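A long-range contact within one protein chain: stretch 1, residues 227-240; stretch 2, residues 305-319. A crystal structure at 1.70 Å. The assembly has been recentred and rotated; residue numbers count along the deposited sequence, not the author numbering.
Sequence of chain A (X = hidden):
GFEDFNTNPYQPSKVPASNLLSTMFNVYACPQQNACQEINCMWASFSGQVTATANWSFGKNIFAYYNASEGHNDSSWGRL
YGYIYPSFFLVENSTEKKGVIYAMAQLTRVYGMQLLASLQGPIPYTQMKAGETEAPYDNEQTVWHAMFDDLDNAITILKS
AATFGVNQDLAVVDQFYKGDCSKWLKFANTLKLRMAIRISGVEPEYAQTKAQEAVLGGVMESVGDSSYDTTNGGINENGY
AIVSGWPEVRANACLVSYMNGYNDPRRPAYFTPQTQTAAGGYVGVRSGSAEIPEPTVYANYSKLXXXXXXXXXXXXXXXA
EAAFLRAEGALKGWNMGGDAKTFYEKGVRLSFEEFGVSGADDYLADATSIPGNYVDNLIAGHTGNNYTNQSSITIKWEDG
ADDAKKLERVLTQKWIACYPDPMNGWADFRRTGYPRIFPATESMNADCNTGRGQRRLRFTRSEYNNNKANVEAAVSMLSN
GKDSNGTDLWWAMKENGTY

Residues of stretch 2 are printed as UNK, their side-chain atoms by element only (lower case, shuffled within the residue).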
# COMPACT_ATOMS: atom_id res chain seq x y z
N SER A 227 -4.04 -4.73 -12.25
CA SER A 227 -3.72 -6.07 -11.79
C SER A 227 -4.57 -6.48 -10.60
O SER A 227 -4.59 -5.76 -9.55
CB SER A 227 -2.25 -6.15 -11.35
OG SER A 227 -1.97 -7.45 -10.85
N TYR A 228 -5.20 -7.64 -10.76
CA TYR A 228 -5.95 -8.33 -9.69
C TYR A 228 -5.52 -9.81 -9.55
O TYR A 228 -5.15 -10.45 -10.53
CB TYR A 228 -7.41 -8.36 -10.00
CG TYR A 228 -8.13 -7.03 -10.00
CD1 TYR A 228 -8.13 -6.23 -11.13
CD2 TYR A 228 -8.89 -6.64 -8.91
CE1 TYR A 228 -8.81 -5.01 -11.15
CE2 TYR A 228 -9.64 -5.45 -8.95
CZ TYR A 228 -9.58 -4.64 -10.07
OH TYR A 228 -10.28 -3.46 -10.13
N ASP A 229 -5.57 -10.35 -8.33
CA ASP A 229 -5.24 -11.77 -8.11
C ASP A 229 -6.55 -12.51 -8.41
O ASP A 229 -7.38 -12.71 -7.54
CB ASP A 229 -4.73 -12.00 -6.68
CG ASP A 229 -4.16 -13.40 -6.48
OD1 ASP A 229 -4.57 -14.33 -7.23
OD2 ASP A 229 -3.36 -13.56 -5.55
N THR A 230 -6.75 -12.83 -9.67
CA THR A 230 -8.07 -13.23 -10.13
C THR A 230 -8.59 -14.52 -9.51
O THR A 230 -9.83 -14.74 -9.48
CB THR A 230 -8.18 -13.35 -11.67
OG1 THR A 230 -7.39 -14.44 -12.12
CG2 THR A 230 -7.76 -12.00 -12.39
N THR A 231 -7.68 -15.39 -9.09
CA THR A 231 -8.05 -16.66 -8.43
C THR A 231 -7.93 -16.59 -6.91
O THR A 231 -8.08 -17.60 -6.23
CB THR A 231 -7.17 -17.75 -8.95
OG1 THR A 231 -5.81 -17.43 -8.67
CG2 THR A 231 -7.36 -17.95 -10.50
N ASN A 232 -7.59 -15.40 -6.40
CA ASN A 232 -7.23 -15.24 -5.00
C ASN A 232 -6.25 -16.35 -4.56
O ASN A 232 -6.48 -17.06 -3.57
CB ASN A 232 -8.48 -15.22 -4.17
CG ASN A 232 -9.19 -13.90 -4.27
OD1 ASN A 232 -8.56 -12.84 -4.07
ND2 ASN A 232 -10.51 -13.94 -4.54
N GLY A 233 -5.17 -16.49 -5.31
CA GLY A 233 -4.07 -17.36 -4.91
C GLY A 233 -4.43 -18.83 -5.00
O GLY A 233 -3.87 -19.67 -4.31
N GLY A 234 -5.38 -19.13 -5.89
CA GLY A 234 -5.91 -20.48 -6.05
C GLY A 234 -6.93 -20.87 -4.99
O GLY A 234 -7.49 -22.00 -5.03
N ILE A 235 -7.22 -19.97 -4.06
CA ILE A 235 -8.18 -20.23 -2.98
C ILE A 235 -9.61 -19.96 -3.48
O ILE A 235 -10.58 -20.53 -2.98
CB ILE A 235 -7.86 -19.36 -1.74
CG1 ILE A 235 -6.41 -19.58 -1.27
CG2 ILE A 235 -8.88 -19.62 -0.63
CD1 ILE A 235 -5.92 -18.48 -0.32
N ASN A 236 -9.72 -19.11 -4.51
CA ASN A 236 -10.99 -18.74 -5.15
C ASN A 236 -12.03 -18.11 -4.22
O ASN A 236 -13.24 -18.09 -4.49
CB ASN A 236 -11.52 -19.91 -5.98
CG ASN A 236 -10.65 -20.14 -7.23
OD1 ASN A 236 -10.69 -19.36 -8.20
ND2 ASN A 236 -9.85 -21.18 -7.18
N GLU A 237 -11.52 -17.61 -3.11
CA GLU A 237 -12.28 -16.76 -2.20
C GLU A 237 -11.32 -15.83 -1.50
O GLU A 237 -10.18 -16.22 -1.18
CB GLU A 237 -13.14 -17.57 -1.24
CG GLU A 237 -12.43 -18.47 -0.32
CD GLU A 237 -13.38 -19.26 0.59
OE1 GLU A 237 -14.04 -20.22 0.09
OE2 GLU A 237 -13.47 -18.93 1.79
N ASN A 238 -11.75 -14.59 -1.26
CA ASN A 238 -10.80 -13.61 -0.79
C ASN A 238 -10.68 -13.61 0.73
O ASN A 238 -11.59 -14.03 1.45
CB ASN A 238 -11.05 -12.22 -1.39
CG ASN A 238 -12.33 -11.55 -0.89
OD1 ASN A 238 -12.40 -11.24 0.29
ND2 ASN A 238 -13.29 -11.25 -1.80
N GLY A 239 -9.53 -13.20 1.20
CA GLY A 239 -9.26 -13.14 2.63
C GLY A 239 -10.02 -12.07 3.36
O GLY A 239 -10.33 -12.24 4.52
N TYR A 240 -10.35 -10.97 2.67
CA TYR A 240 -11.09 -9.89 3.34
C TYR A 240 -12.43 -10.39 3.80
O TYR A 240 -12.87 -10.03 4.89
CB TYR A 240 -11.28 -8.69 2.44
CG TYR A 240 -10.08 -7.76 2.23
CD1 TYR A 240 -9.62 -6.92 3.22
CD2 TYR A 240 -9.45 -7.70 0.98
CE1 TYR A 240 -8.61 -6.06 3.02
CE2 TYR A 240 -8.42 -6.81 0.75
CZ TYR A 240 -8.01 -5.98 1.76
OH TYR A 240 -7.00 -5.06 1.56
N UNK A 305 -16.64 -3.33 0.92
CA UNK A 305 -17.45 -3.94 -0.12
C UNK A 305 -16.88 -5.30 -0.58
O UNK A 305 -17.62 -6.26 -0.83
c UNK A 305 -20.82 -3.96 -3.08
c UNK A 305 -17.61 -3.02 -1.30
c UNK A 305 -18.56 -3.58 -2.34
c UNK A 305 -18.97 -4.97 -4.28
c UNK A 305 -20.34 -4.76 -4.16
c UNK A 305 -18.08 -4.37 -3.37
c UNK A 305 -19.93 -3.40 -2.20
N UNK A 306 -15.57 -5.39 -0.70
CA UNK A 306 -14.92 -6.61 -1.24
C UNK A 306 -15.20 -7.81 -0.33
O UNK A 306 -15.22 -8.93 -0.81
c UNK A 306 -11.29 -7.16 -2.72
c UNK A 306 -12.69 -6.28 -0.06
c UNK A 306 -12.77 -7.51 -2.32
c UNK A 306 -13.39 -6.40 -1.43
N UNK A 307 -15.49 -7.57 0.95
CA UNK A 307 -15.87 -8.62 1.91
C UNK A 307 -17.26 -9.20 1.66
O UNK A 307 -17.57 -10.29 2.20
c UNK A 307 -15.80 -8.13 3.39
N UNK A 308 -18.09 -8.50 0.86
CA UNK A 308 -19.50 -8.87 0.70
C UNK A 308 -19.73 -9.96 -0.34
O UNK A 308 -20.84 -10.50 -0.46
c UNK A 308 -20.39 -7.65 0.33
c UNK A 308 -20.27 -6.57 1.40
o UNK A 308 -20.04 -7.17 -0.99
N UNK A 309 -18.69 -10.27 -1.11
CA UNK A 309 -18.76 -11.32 -2.12
C UNK A 309 -17.39 -11.95 -2.13
O UNK A 309 -16.46 -11.40 -2.71
c UNK A 309 -19.06 -10.68 -3.49
o UNK A 309 -18.77 -12.88 -4.48
o UNK A 309 -19.41 -11.20 -5.74
c UNK A 309 -19.07 -11.67 -4.64
N UNK A 310 -17.31 -13.14 -1.57
CA UNK A 310 -16.04 -13.81 -1.39
C UNK A 310 -15.33 -14.15 -2.70
O UNK A 310 -14.14 -14.36 -2.68
c UNK A 310 -16.19 -15.06 -0.51
n UNK A 310 -18.06 -19.59 0.11
c UNK A 310 -16.92 -16.21 -1.15
c UNK A 310 -17.96 -18.44 -0.83
c UNK A 310 -17.29 -17.29 -0.14
N UNK A 311 -16.06 -14.24 -3.81
CA UNK A 311 -15.45 -14.52 -5.12
C UNK A 311 -14.69 -13.32 -5.72
O UNK A 311 -13.92 -13.51 -6.66
c UNK A 311 -16.49 -15.02 -6.14
c UNK A 311 -17.32 -16.23 -5.57
o UNK A 311 -17.34 -13.92 -6.52
N UNK A 312 -14.91 -12.10 -5.20
CA UNK A 312 -14.24 -10.94 -5.74
C UNK A 312 -12.72 -11.06 -5.59
O UNK A 312 -12.22 -11.51 -4.56
c UNK A 312 -16.18 -9.19 -5.48
c UNK A 312 -16.22 -8.73 -6.93
c UNK A 312 -14.74 -9.64 -5.12
c UNK A 312 -16.56 -8.12 -4.49
N UNK A 313 -11.97 -10.72 -6.66
CA UNK A 313 -10.51 -10.86 -6.64
C UNK A 313 -9.84 -9.72 -5.87
O UNK A 313 -10.20 -8.54 -6.08
c UNK A 313 -10.13 -10.80 -8.14
c UNK A 313 -12.47 -10.28 -7.97
c UNK A 313 -11.17 -9.90 -8.76
N UNK A 314 -8.86 -10.03 -5.03
CA UNK A 314 -8.11 -8.98 -4.37
C UNK A 314 -7.26 -8.19 -5.37
O UNK A 314 -6.61 -8.78 -6.24
o UNK A 314 -8.14 -11.08 0.02
c UNK A 314 -8.21 -9.96 -2.06
c UNK A 314 -7.52 -10.38 -0.79
c UNK A 314 -7.28 -9.53 -3.21
n UNK A 314 -6.26 -9.93 -0.57
N UNK A 315 -7.28 -6.85 -5.26
CA UNK A 315 -6.51 -5.96 -6.14
C UNK A 315 -5.03 -5.88 -5.81
O UNK A 315 -4.63 -6.08 -4.64
c UNK A 315 -7.13 -4.59 -5.91
c UNK A 315 -7.68 -4.66 -4.56
c UNK A 315 -8.14 -6.07 -4.33
N UNK A 316 -4.21 -5.63 -6.82
CA UNK A 316 -2.78 -5.44 -6.65
C UNK A 316 -2.43 -3.98 -6.99
O UNK A 316 -1.89 -3.26 -6.15
c UNK A 316 -0.42 -6.10 -7.22
c UNK A 316 -1.95 -6.39 -7.48
c UNK A 316 -2.34 -7.88 -7.20
N UNK A 317 -2.75 -3.52 -8.20
CA UNK A 317 -2.35 -2.20 -8.59
C UNK A 317 -3.27 -1.70 -9.67
O UNK A 317 -3.52 -2.43 -10.65
c UNK A 317 -0.91 -2.24 -9.10
se UNK A 317 1.41 -1.11 -10.41
c UNK A 317 -0.39 -0.89 -9.55
c UNK A 317 2.28 -1.40 -8.81
N UNK A 318 -3.76 -0.48 -9.52
CA UNK A 318 -4.74 0.08 -10.43
C UNK A 318 -4.14 1.05 -11.42
O UNK A 318 -3.20 1.78 -11.10
c UNK A 318 -7.43 -0.35 -6.45
c UNK A 318 -7.51 -0.92 -9.09
c UNK A 318 -8.32 -1.60 -8.22
c UNK A 318 -8.30 -1.29 -6.89
c UNK A 318 -5.79 0.85 -9.65
c UNK A 318 -6.65 0.07 -8.67
c UNK A 318 -6.58 0.32 -7.34
o UNK A 318 -9.11 -1.93 -5.96
N UNK A 319 -4.73 1.11 -12.62
CA UNK A 319 -4.27 2.03 -13.64
C UNK A 319 -4.29 3.49 -13.13
O UNK A 319 -3.41 4.29 -13.49
c UNK A 319 -5.08 1.88 -14.94
O HOH W 1 -11.85 -15.77 -6.92
O HOH W 2 -16.39 -20.24 1.72

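Position 305 carries one carbon and then a six-carbon ring with no heteroatom, out of reach of stretch 1: F305. At 306 four carbons fork at the first, with one arm two carbons long; one of them lies 3.7 Å from Y240 CD2, and the backbone O of 306 accepts a hydrogen bond from N238 ND2 (3.2 Å). This is I306. A single carbon at 307, its CB 3.8 Å from Y240 O, makes A307. Position 308 has a carbon bearing one oxygen and one carbon, points away and is T308; its OG1 donates to F305 O at 2.6 Å.

Position 309 has two carbons, the second carrying two oxygens, which rules out Asn: D309. At 310 four carbons in a row end in nitrogen: K310, whose O receives N238 N at 2.8 Å. Its NZ stays 4.1 Å from E237 OE1, beyond a salt bridge, and water 2 joins these two atoms. Position 311 again has a carbon with one oxygen and one carbon, pointing away: T311, whose N and OG1 both bond to D309 OD1, bracing the type I turn from D309 to position 312. There, four carbons fork at the second, giving L312.

Three carbons closing onto the backbone N at 313, with CB 3.4 Å from D229 O, define P313. At 314 three carbons end in one oxygen and one nitrogen; the oxygen sits 2.8 Å from G239 N, which fits Q314. Position 315 again has three carbons closing a ring onto the backbone N, its CB 4.0 Å from Y228 CE2: P315. At 316 one carbon carries two more, and its CB lies 3.5 Å from S227 OG: V316. The unbranched chain of two carbons, selenium and carbon at 317 is selenomethionine, M317. A six-carbon ring bearing oxygen at 318 is Y318, which turns its edge toward the face of Y228, the planes at 74°. The lone carbon at 319 is A319, without contact.

The contact begins as a short antiparallel pairing. S227 N donates to M317 O (2.8 Å), and S227 O accepts from both V316 N (2.8 Å) and M317 N (3.2 Å), the signature of the bulge that shifts the register. Beyond it, side chains read the backbone: N232 OD1 accepts from Q314 N and its ND2 donates to L312 O, both at 3.0 Å, while N238 ND2 reaches the same L312 O at 3.0 Å. Q314 OE1 receives G239 N and, weakly, Y240 N (3.5 Å).

Stretch 2, residues 305-319: FIATDKTLPQPVMYA
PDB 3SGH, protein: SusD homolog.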